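Local coordinates for STING-associated CdnE c-di-GMP synthase (Flavobacteriaceae, PDB 6WT8), which probably synthesises the cyclic dinucleotide c-di-GMP as the CD-NTase enzyme of a STING-containing bacterial CBASS anti-phage defence system, at residues 14-18 / 98-102. Numbering follows the deposited sequence.
Sequences ERSNP and HILKE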
ATOM      1  N   GLU A  14      -4.954   4.281  20.789  1.00 17.21           N
ATOM      2  CA  GLU A  14      -3.741   3.598  21.228  1.00 17.78           C
ATOM      3  C   GLU A  14      -2.896   3.201  20.035  1.00 18.51           C
ATOM      4  O   GLU A  14      -1.660   3.225  20.097  1.00 20.67           O
ATOM      5  CB  GLU A  14      -4.109   2.355  22.041  1.00 22.99           C
ATOM      6  CG  GLU A  14      -2.859   1.734  22.735  1.00 38.11           C
ATOM      7  CD  GLU A  14      -1.963   2.784  23.445  1.00 57.42           C
ATOM      8  OE1 GLU A  14      -2.495   3.583  24.270  1.00 61.79           O
ATOM      9  OE2 GLU A  14      -0.728   2.817  23.169  1.00 59.94           O
ATOM     10  N   ARG A  15      -3.547   2.858  18.920  1.00 17.71           N
ATOM     11  CA  ARG A  15      -2.815   2.433  17.729  1.00 18.35           C
ATOM     12  C   ARG A  15      -2.234   3.603  16.959  1.00 17.22           C
ATOM     13  O   ARG A  15      -1.182   3.469  16.319  1.00 18.68           O
ATOM     14  CB  ARG A  15      -3.776   1.668  16.795  1.00 18.56           C
ATOM     15  CG  ARG A  15      -4.225   0.342  17.354  1.00 18.51           C
ATOM     16  CD  ARG A  15      -5.037  -0.484  16.348  1.00 19.86           C
ATOM     17  NE  ARG A  15      -6.243   0.151  15.817  1.00 19.54           N
ATOM     18  CZ  ARG A  15      -7.492  -0.194  16.141  1.00 18.42           C
ATOM     19  NH1 ARG A  15      -7.734  -1.099  17.114  1.00 20.40           N
ATOM     20  NH2 ARG A  15      -8.502   0.361  15.520  1.00 17.60           N
ATOM     21  N   SER A  16      -2.931   4.730  16.969  1.00 16.30           N
ATOM     22  CA  SER A  16      -2.727   5.804  16.011  1.00 16.83           C
ATOM     23  C   SER A  16      -2.136   7.070  16.608  1.00 19.80           C
ATOM     24  O   SER A  16      -1.360   7.757  15.948  1.00 18.49           O
ATOM     25  CB  SER A  16      -4.062   6.200  15.361  1.00 18.88           C
ATOM     26  OG  SER A  16      -4.581   5.173  14.542  1.00 20.17           O
ATOM     27  N   ASN A  17      -2.558   7.454  17.805  1.00 17.64           N
ATOM     28  CA  ASN A  17      -2.179   8.778  18.307  1.00 17.50           C
ATOM     29  C   ASN A  17      -2.344   8.760  19.819  1.00 16.20           C
ATOM     30  O   ASN A  17      -3.189   9.509  20.374  1.00 18.61           O
ATOM     31  CB  ASN A  17      -3.065   9.839  17.642  1.00 17.54           C
ATOM     32  CG  ASN A  17      -2.692  11.261  18.050  1.00 19.66           C
ATOM     33  OD1 ASN A  17      -1.587  11.511  18.535  1.00 21.26           O
ATOM     34  ND2 ASN A  17      -3.612  12.189  17.858  1.00 19.46           N
ATOM     35  N   PRO A  18      -1.551   7.954  20.532  1.00 18.05           N
ATOM     36  CA  PRO A  18      -1.789   7.803  21.973  1.00 19.49           C
ATOM     37  C   PRO A  18      -1.559   9.071  22.758  1.00 20.82           C
ATOM     38  O   PRO A  18      -2.120   9.197  23.849  1.00 23.66           O
ATOM     39  CB  PRO A  18      -0.790   6.704  22.391  1.00 21.26           C
ATOM     40  CG  PRO A  18       0.259   6.729  21.319  1.00 19.74           C
ATOM     41  CD  PRO A  18      -0.522   7.012  20.056  1.00 19.56           C
ATOM     42  N   HIS A  98      -1.239   3.313   6.383  1.00 13.85           N
ATOM     43  CA  HIS A  98      -1.137   2.423   7.524  1.00 14.91           C
ATOM     44  C   HIS A  98      -2.027   2.921   8.667  1.00 14.00           C
ATOM     45  O   HIS A  98      -2.390   4.091   8.748  1.00 14.38           O
ATOM     46  CB  HIS A  98       0.323   2.310   8.000  1.00 13.22           C
ATOM     47  CG  HIS A  98       0.951   3.625   8.375  1.00 12.94           C
ATOM     48  ND1 HIS A  98       0.993   4.688   7.517  1.00 14.12           N
ATOM     49  CD2 HIS A  98       1.631   4.009   9.490  1.00 13.91           C
ATOM     50  CE1 HIS A  98       1.621   5.702   8.092  1.00 15.33           C
ATOM     51  NE2 HIS A  98       2.055   5.299   9.270  1.00 15.13           N
ATOM     52  N   ILE A  99      -2.367   2.010   9.591  1.00 13.66           N
ATOM     53  CA  ILE A  99      -3.197   2.362  10.742  1.00 13.18           C
ATOM     54  C   ILE A  99      -2.547   1.992  12.068  1.00 13.93           C
ATOM     55  O   ILE A  99      -3.168   2.197  13.136  1.00 15.74           O
ATOM     56  CB  ILE A  99      -4.612   1.740  10.664  1.00 15.30           C
ATOM     57  CG1 ILE A  99      -4.536   0.242  10.616  1.00 14.54           C
ATOM     58  CG2 ILE A  99      -5.347   2.273   9.422  1.00 15.29           C
ATOM     59  CD1 ILE A  99      -5.851  -0.464  11.146  1.00 17.50           C
ATOM     60  N   LEU A 100      -1.315   1.479  12.048  1.00 13.54           N
ATOM     61  CA  LEU A 100      -0.593   1.209  13.296  1.00 15.59           C
ATOM     62  C   LEU A 100       0.650   2.082  13.373  1.00 14.92           C
ATOM     63  O   LEU A 100       1.439   2.117  12.423  1.00 16.43           O
ATOM     64  CB  LEU A 100      -0.171  -0.269  13.414  1.00 15.08           C
ATOM     65  CG  LEU A 100      -1.229  -1.333  13.149  1.00 19.54           C
ATOM     66  CD1 LEU A 100      -0.657  -2.764  13.270  1.00 22.35           C
ATOM     67  CD2 LEU A 100      -2.406  -1.148  14.059  1.00 22.66           C
ATOM     68  N   LYS A 101       0.860   2.724  14.538  1.00 16.61           N
ATOM     69  CA  LYS A 101       2.042   3.566  14.680  1.00 15.68           C
ATOM     70  C   LYS A 101       3.336   2.774  14.520  1.00 16.42           C
ATOM     71  O   LYS A 101       4.350   3.396  14.228  1.00 19.21           O
ATOM     72  CB  LYS A 101       2.040   4.255  16.063  1.00 18.15           C
ATOM     73  CG  LYS A 101       2.017   3.287  17.264  1.00 17.00           C
ATOM     74  CD  LYS A 101       1.664   4.045  18.581  1.00 18.69           C
ATOM     75  CE  LYS A 101       1.832   3.083  19.773  1.00 22.64           C
ATOM     76  NZ  LYS A 101       0.858   1.980  19.815  1.00 24.40           N
ATOM     77  N   GLU A 102       3.311   1.449  14.731  1.00 15.92           N
ATOM     78  CA  GLU A 102       4.520   0.633  14.574  1.00 16.57           C
ATOM     79  C   GLU A 102       4.806   0.217  13.140  1.00 14.84           C
ATOM     80  O   GLU A 102       5.856  -0.384  12.883  1.00 16.90           O
ATOM     81  CB  GLU A 102       4.434  -0.639  15.435  1.00 19.43           C
ATOM     82  CG  GLU A 102       4.222  -0.384  16.931  1.00 25.39           C
ATOM     83  CD  GLU A 102       2.762  -0.176  17.361  1.00 30.69           C
ATOM     84  OE1 GLU A 102       1.810  -0.331  16.537  1.00 23.71           O
ATOM     85  OE2 GLU A 102       2.593   0.119  18.588  1.00 26.18           O
TER
HETATM   86  O   HOH W   1      -5.702   2.537  14.306  1.00 17.57           O
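Lys101 lies across the C-terminal end of helix 5-16 and meets its last-turn carbonyls with backbone and side chain alike. Its amide N donates to Arg15 O at 2.8 Å. From there the side chain runs on over the helix end. CB and CG both pass Arg15 O, CG at 3.3 Å, because chi1 (59°) sets CG between the backbone N and the carbonyl carbon and so turns the chain back over the helix. CD lies 3.7 Å from both Arg15 O and Glu14 O and also touches the ring of Pro18, whose CD is 4.0 Å from Lys101 CD. CE continues past Glu14 O, and a final bend at chi4 (-68°) brings NZ onto that oxygen at 2.8 Å, tilted somewhat from the carbonyl plane. The same ammonium forms a hydrogen-bonded salt bridge with Glu102 OE2, met on the syn side but well out of the carboxylate plane, and a long one with Glu14 OE2, so two carboxylates and a helix-end carbonyl share one positive charge, which they would be expected to stabilise.

The aliphatic part of Arg15 crosses Leu100, CD2 touching Arg15 CD at 3.6 Å. A bend at chi3 then takes the guanidinium to a salt bridge with Asp266 and a hydrogen bond to Asn262, both in the last turns of helix 253-266. A water accepts from Arg15 NE and Ser16 OG and donates to Ile99 O at 2.8 Å, tying the three residues together. The arrangement is a lysine-centred salt-bridge network set against the carbonyl end of helix 5-16: it joins the connection between strands 85-90 and 106-112 of the nucleotidyltransferase-type sheet to the N-terminal helix, with helix 253-266 alongside.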